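Local coordinates for protein protease VII (Escherichia coli, PDB 1I78) that cleaves polypeptides as an outer membrane protease of the omptin family, built as a beta barrel in the bacterial outer membrane, at residues A[241-253]-A[285-297]. The protein carries 3 engineered substitutions. Residues are numbered along the deposited sequence; the frame is centred on the assembly and turned at random.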
loop_
_atom_site.group_PDB
_atom_site.type_symbol
_atom_site.label_atom_id
_atom_site.label_comp_id
_atom_site.label_asym_id
_atom_site.label_seq_id
_atom_site.Cartn_x
_atom_site.Cartn_y
_atom_site.Cartn_z
ATOM N N VAL A 241 22.697 -19.626 10.928
ATOM C CA VAL A 241 22.690 -20.697 11.908
ATOM C C VAL A 241 23.431 -21.904 11.318
ATOM O O VAL A 241 24.159 -22.591 12.024
ATOM C CB VAL A 241 21.259 -21.081 12.291
ATOM C CG1 VAL A 241 21.262 -22.354 13.122
ATOM C CG2 VAL A 241 20.631 -19.950 13.082
ATOM N N THR A 242 23.228 -22.166 10.027
ATOM C CA THR A 242 23.942 -23.250 9.346
ATOM C C THR A 242 24.577 -22.613 8.115
ATOM O O THR A 242 24.316 -21.451 7.810
ATOM C CB THR A 242 23.016 -24.405 8.899
ATOM O OG1 THR A 242 22.156 -23.958 7.842
ATOM C CG2 THR A 242 22.187 -24.905 10.071
ATOM N N PRO A 243 25.426 -23.354 7.390
ATOM C CA PRO A 243 26.016 -22.700 6.218
ATOM C C PRO A 243 24.966 -22.156 5.252
ATOM O O PRO A 243 25.178 -21.112 4.629
ATOM C CB PRO A 243 26.868 -23.806 5.602
ATOM C CG PRO A 243 27.290 -24.601 6.806
ATOM C CD PRO A 243 25.999 -24.696 7.589
ATOM N N ASN A 244 23.834 -22.850 5.145
ATOM C CA ASN A 244 22.778 -22.425 4.234
ATOM C C ASN A 244 21.398 -22.215 4.845
ATOM O O ASN A 244 20.387 -22.585 4.250
ATOM C CB ASN A 244 22.676 -23.404 3.058
ATOM C CG ASN A 244 22.573 -24.858 3.499
ATOM O OD1 ASN A 244 21.542 -25.303 4.016
ATOM N ND2 ASN A 244 23.653 -25.606 3.291
ATOM N N ALA A 245 21.365 -21.607 6.027
ATOM C CA ALA A 245 20.113 -21.315 6.720
ATOM C C ALA A 245 20.285 -20.010 7.497
ATOM O O ALA A 245 20.944 -19.986 8.539
ATOM C CB ALA A 245 19.753 -22.451 7.669
ATOM N N LYS A 246 19.705 -18.923 6.984
ATOM C CA LYS A 246 19.820 -17.635 7.649
ATOM C C LYS A 246 18.562 -17.214 8.381
ATOM O O LYS A 246 17.485 -17.112 7.799
ATOM C CB LYS A 246 20.194 -16.534 6.662
ATOM C CG LYS A 246 20.337 -15.167 7.343
ATOM C CD LYS A 246 20.914 -14.065 6.443
ATOM C CE LYS A 246 19.886 -13.506 5.476
ATOM N NZ LYS A 246 20.396 -12.289 4.777
ATOM N N VAL A 247 18.693 -16.979 9.675
ATOM C CA VAL A 247 17.552 -16.528 10.440
ATOM C C VAL A 247 17.679 -15.000 10.362
ATOM O O VAL A 247 18.774 -14.442 10.524
ATOM C CB VAL A 247 17.607 -17.082 11.888
ATOM C CG1 VAL A 247 18.308 -16.113 12.821
ATOM C CG2 VAL A 247 16.208 -17.412 12.356
ATOM N N TYR A 248 16.577 -14.322 10.071
ATOM C CA TYR A 248 16.636 -12.878 9.922
ATOM C C TYR A 248 15.396 -12.111 10.376
ATOM O O TYR A 248 14.302 -12.664 10.545
ATOM C CB TYR A 248 16.930 -12.536 8.458
ATOM C CG TYR A 248 15.705 -12.607 7.585
ATOM C CD1 TYR A 248 14.829 -11.521 7.490
ATOM C CD2 TYR A 248 15.375 -13.785 6.910
ATOM C CE1 TYR A 248 13.646 -11.608 6.750
ATOM C CE2 TYR A 248 14.196 -13.885 6.164
ATOM C CZ TYR A 248 13.338 -12.790 6.093
ATOM O OH TYR A 248 12.172 -12.888 5.374
ATOM N N VAL A 249 15.598 -10.810 10.531
ATOM C CA VAL A 249 14.566 -9.890 10.972
ATOM C C VAL A 249 14.598 -8.695 9.996
ATOM O O VAL A 249 15.675 -8.277 9.544
ATOM C CB VAL A 249 14.868 -9.502 12.467
ATOM C CG1 VAL A 249 15.257 -8.034 12.605
ATOM C CG2 VAL A 249 13.690 -9.904 13.350
ATOM N N GLU A 250 13.432 -8.162 9.637
ATOM C CA GLU A 250 13.411 -7.053 8.686
ATOM C C GLU A 250 12.341 -6.006 8.922
ATOM O O GLU A 250 11.282 -6.303 9.473
ATOM C CB GLU A 250 13.270 -7.575 7.235
ATOM C CG GLU A 250 13.347 -6.455 6.192
ATOM C CD GLU A 250 13.422 -6.942 4.757
ATOM O OE1 GLU A 250 12.400 -7.449 4.239
ATOM O OE2 GLU A 250 14.512 -6.809 4.141
ATOM N N GLY A 251 12.646 -4.785 8.482
ATOM C CA GLY A 251 11.732 -3.665 8.590
ATOM C C GLY A 251 11.636 -2.924 7.259
ATOM O O GLY A 251 12.654 -2.516 6.675
ATOM N N ALA A 252 10.411 -2.738 6.777
ATOM C CA ALA A 252 10.184 -2.062 5.503
ATOM C C ALA A 252 9.146 -0.942 5.548
ATOM O O ALA A 252 8.093 -1.054 6.172
ATOM C CB ALA A 252 9.780 -3.077 4.453
ATOM N N TRP A 253 9.467 0.142 4.859
ATOM C CA TRP A 253 8.601 1.300 4.760
ATOM C C TRP A 253 8.352 1.528 3.282
ATOM O O TRP A 253 9.209 1.247 2.448
ATOM C CB TRP A 253 9.295 2.533 5.325
ATOM C CG TRP A 253 8.605 3.830 4.975
ATOM C CD1 TRP A 253 7.486 4.347 5.560
ATOM C CD2 TRP A 253 9.006 4.774 3.971
ATOM N NE1 TRP A 253 7.169 5.559 4.990
ATOM C CE2 TRP A 253 8.086 5.846 4.013
ATOM C CE3 TRP A 253 10.060 4.820 3.038
ATOM C CZ2 TRP A 253 8.185 6.965 3.160
ATOM C CZ3 TRP A 253 10.163 5.942 2.180
ATOM C CH2 TRP A 253 9.227 6.996 2.256
ATOM N N TYR A 285 0.776 4.631 2.550
ATOM C CA TYR A 285 2.091 4.283 3.050
ATOM C C TYR A 285 1.904 3.089 3.959
ATOM O O TYR A 285 0.818 2.867 4.498
ATOM C CB TYR A 285 2.772 5.457 3.773
ATOM C CG TYR A 285 2.156 5.894 5.079
ATOM C CD1 TYR A 285 2.228 5.088 6.219
ATOM C CD2 TYR A 285 1.523 7.133 5.185
ATOM C CE1 TYR A 285 1.683 5.506 7.428
ATOM C CE2 TYR A 285 0.978 7.563 6.386
ATOM C CZ TYR A 285 1.058 6.748 7.503
ATOM O OH TYR A 285 0.504 7.176 8.690
ATOM N N ASN A 286 2.952 2.296 4.094
ATOM C CA ASN A 286 2.888 1.126 4.938
ATOM C C ASN A 286 4.221 0.869 5.607
ATOM O O ASN A 286 5.281 1.298 5.131
ATOM C CB ASN A 286 2.502 -0.103 4.124
ATOM C CG ASN A 286 1.193 0.077 3.393
ATOM O OD1 ASN A 286 0.129 0.180 4.015
ATOM N ND2 ASN A 286 1.258 0.127 2.059
ATOM N N PHE A 287 4.124 0.165 6.725
ATOM C CA PHE A 287 5.245 -0.257 7.531
ATOM C C PHE A 287 5.061 -1.764 7.653
ATOM O O PHE A 287 3.968 -2.227 8.009
ATOM C CB PHE A 287 5.169 0.367 8.919
ATOM C CG PHE A 287 6.045 1.548 9.093
ATOM C CD1 PHE A 287 5.524 2.753 9.576
ATOM C CD2 PHE A 287 7.407 1.466 8.807
ATOM C CE1 PHE A 287 6.351 3.865 9.776
ATOM C CE2 PHE A 287 8.244 2.566 9.000
ATOM C CZ PHE A 287 7.715 3.773 9.488
ATOM N N ILE A 288 6.113 -2.515 7.342
ATOM C CA ILE A 288 6.078 -3.962 7.436
ATOM C C ILE A 288 7.223 -4.457 8.300
ATOM O O ILE A 288 8.399 -4.194 8.027
ATOM C CB ILE A 288 6.196 -4.630 6.070
ATOM C CG1 ILE A 288 4.962 -4.310 5.235
ATOM C CG2 ILE A 288 6.372 -6.149 6.252
ATOM C CD1 ILE A 288 4.969 -4.967 3.864
ATOM N N THR A 289 6.866 -5.181 9.351
ATOM C CA THR A 289 7.857 -5.711 10.265
ATOM C C THR A 289 7.756 -7.215 10.152
ATOM O O THR A 289 6.678 -7.787 10.285
ATOM C CB THR A 289 7.581 -5.226 11.701
ATOM O OG1 THR A 289 7.813 -3.810 11.768
ATOM C CG2 THR A 289 8.481 -5.944 12.699
ATOM N N THR A 290 8.888 -7.852 9.899
ATOM C CA THR A 290 8.888 -9.281 9.703
ATOM C C THR A 290 10.133 -9.997 10.205
ATOM O O THR A 290 11.193 -9.397 10.413
ATOM C CB THR A 290 8.723 -9.589 8.201
ATOM O OG1 THR A 290 8.780 -10.997 7.996
ATOM C CG2 THR A 290 9.854 -8.940 7.379
ATOM N N ALA A 291 9.982 -11.298 10.406
ATOM C CA ALA A 291 11.074 -12.154 10.838
ATOM C C ALA A 291 10.859 -13.516 10.164
ATOM O O ALA A 291 9.717 -13.982 10.020
ATOM C CB ALA A 291 11.076 -12.290 12.349
ATOM N N GLY A 292 11.950 -14.140 9.734
ATOM C CA GLY A 292 11.834 -15.428 9.081
ATOM C C GLY A 292 13.151 -16.087 8.716
ATOM O O GLY A 292 14.202 -15.753 9.264
ATOM N N LEU A 293 13.086 -17.013 7.761
ATOM C CA LEU A 293 14.249 -17.785 7.330
ATOM C C LEU A 293 14.514 -17.848 5.827
ATOM O O LEU A 293 13.604 -18.024 5.022
ATOM C CB LEU A 293 14.109 -19.210 7.869
ATOM C CG LEU A 293 14.764 -20.352 7.098
ATOM C CD1 LEU A 293 16.272 -20.338 7.318
ATOM C CD2 LEU A 293 14.146 -21.658 7.563
ATOM N N LYS A 294 15.781 -17.710 5.463
ATOM C CA LYS A 294 16.193 -17.783 4.069
ATOM C C LYS A 294 17.073 -19.027 3.911
ATOM O O LYS A 294 18.203 -19.069 4.397
ATOM C CB LYS A 294 16.963 -16.523 3.676
ATOM C CG LYS A 294 17.270 -16.442 2.199
ATOM C CD LYS A 294 17.975 -15.146 1.835
ATOM C CE LYS A 294 18.520 -15.217 0.403
ATOM N NZ LYS A 294 19.116 -13.930 -0.069
ATOM N N TYR A 295 16.528 -20.040 3.240
ATOM C CA TYR A 295 17.217 -21.310 3.017
ATOM C C TYR A 295 17.796 -21.411 1.606
ATOM O O TYR A 295 17.060 -21.363 0.625
ATOM C CB TYR A 295 16.235 -22.465 3.236
ATOM C CG TYR A 295 16.878 -23.822 3.387
ATOM C CD1 TYR A 295 18.080 -24.129 2.741
ATOM C CD2 TYR A 295 16.287 -24.806 4.180
ATOM C CE1 TYR A 295 18.682 -25.375 2.883
ATOM C CE2 TYR A 295 16.880 -26.064 4.330
ATOM C CZ TYR A 295 18.080 -26.337 3.680
ATOM O OH TYR A 295 18.686 -27.565 3.840
ATOM N N THR A 296 19.111 -21.562 1.506
ATOM C CA THR A 296 19.757 -21.697 0.203
ATOM C C THR A 296 20.060 -23.161 -0.100
ATOM O O THR A 296 21.050 -23.707 0.378
ATOM C CB THR A 296 21.069 -20.890 0.137
ATOM O OG1 THR A 296 20.764 -19.493 0.069
ATOM C CG2 THR A 296 21.883 -21.279 -1.090
ATOM N N PHE A 297 19.205 -23.790 -0.897
ATOM C CA PHE A 297 19.372 -25.196 -1.265
ATOM C C PHE A 297 20.750 -25.535 -1.849
ATOM O O PHE A 297 21.276 -26.618 -1.503
ATOM C CB PHE A 297 18.276 -25.611 -2.248
ATOM C CG PHE A 297 16.898 -25.445 -1.702
ATOM C CD1 PHE A 297 16.324 -24.184 -1.608
ATOM C CD2 PHE A 297 16.195 -26.540 -1.224
ATOM C CE1 PHE A 297 15.066 -24.015 -1.043
ATOM C CE2 PHE A 297 14.934 -26.385 -0.654
ATOM C CZ PHE A 297 14.367 -25.119 -0.562
ATOM O OXT PHE A 297 21.281 -24.733 -2.654
#
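In the last hairpin of the omptin beta barrel, strands 245-253 and 285-296 run antiparallel, and Y248 shows how a large ring is accommodated by a glycine opposite. Y248 and G292 form a hydrogen-bonded pair, Y248 N to G292 O at 2.9 Å with the reverse bond as short. The tyrosine's CG stands between its own backbone N and carbonyl carbon (chi1 80°), which swings the ring across the neighbouring strand, one face over the G292 backbone. Y248 CE2 lies 3.5 Å from G292 C, and Y248 OH hydrogen-bonds to D15 OD1 beyond the pair. Similar paired bonds join K246 with K294, E250 with T290 and A252 with I288, and E250 CB packs 3.7 Å from T290 CG2 on the same face.

The other face carries mostly apolar side chains on the barrel surface, consistent with a lipid-facing wall. There V249 CG2 meets A291 CB at 3.7 Å. W253 lays CD1 over one face of the F287 ring, toward its rim, and F287 CE2 is 3.8 Å from W253 CB; the five-membered ring and the phenyl plane are 54° apart. Near the turn the N244 amide lies alongside the Y295 ring, the two planes 12° apart.

K246 makes a salt bridge with E193, and T290 OG1 bonds S17 and L18 on strand 12-31. Strand 245-253 is bonded along its other edge to strand 219-242, while side chains of strand 285-296 touch strand 12-31, which pairs with strand 272-296 to close the barrel.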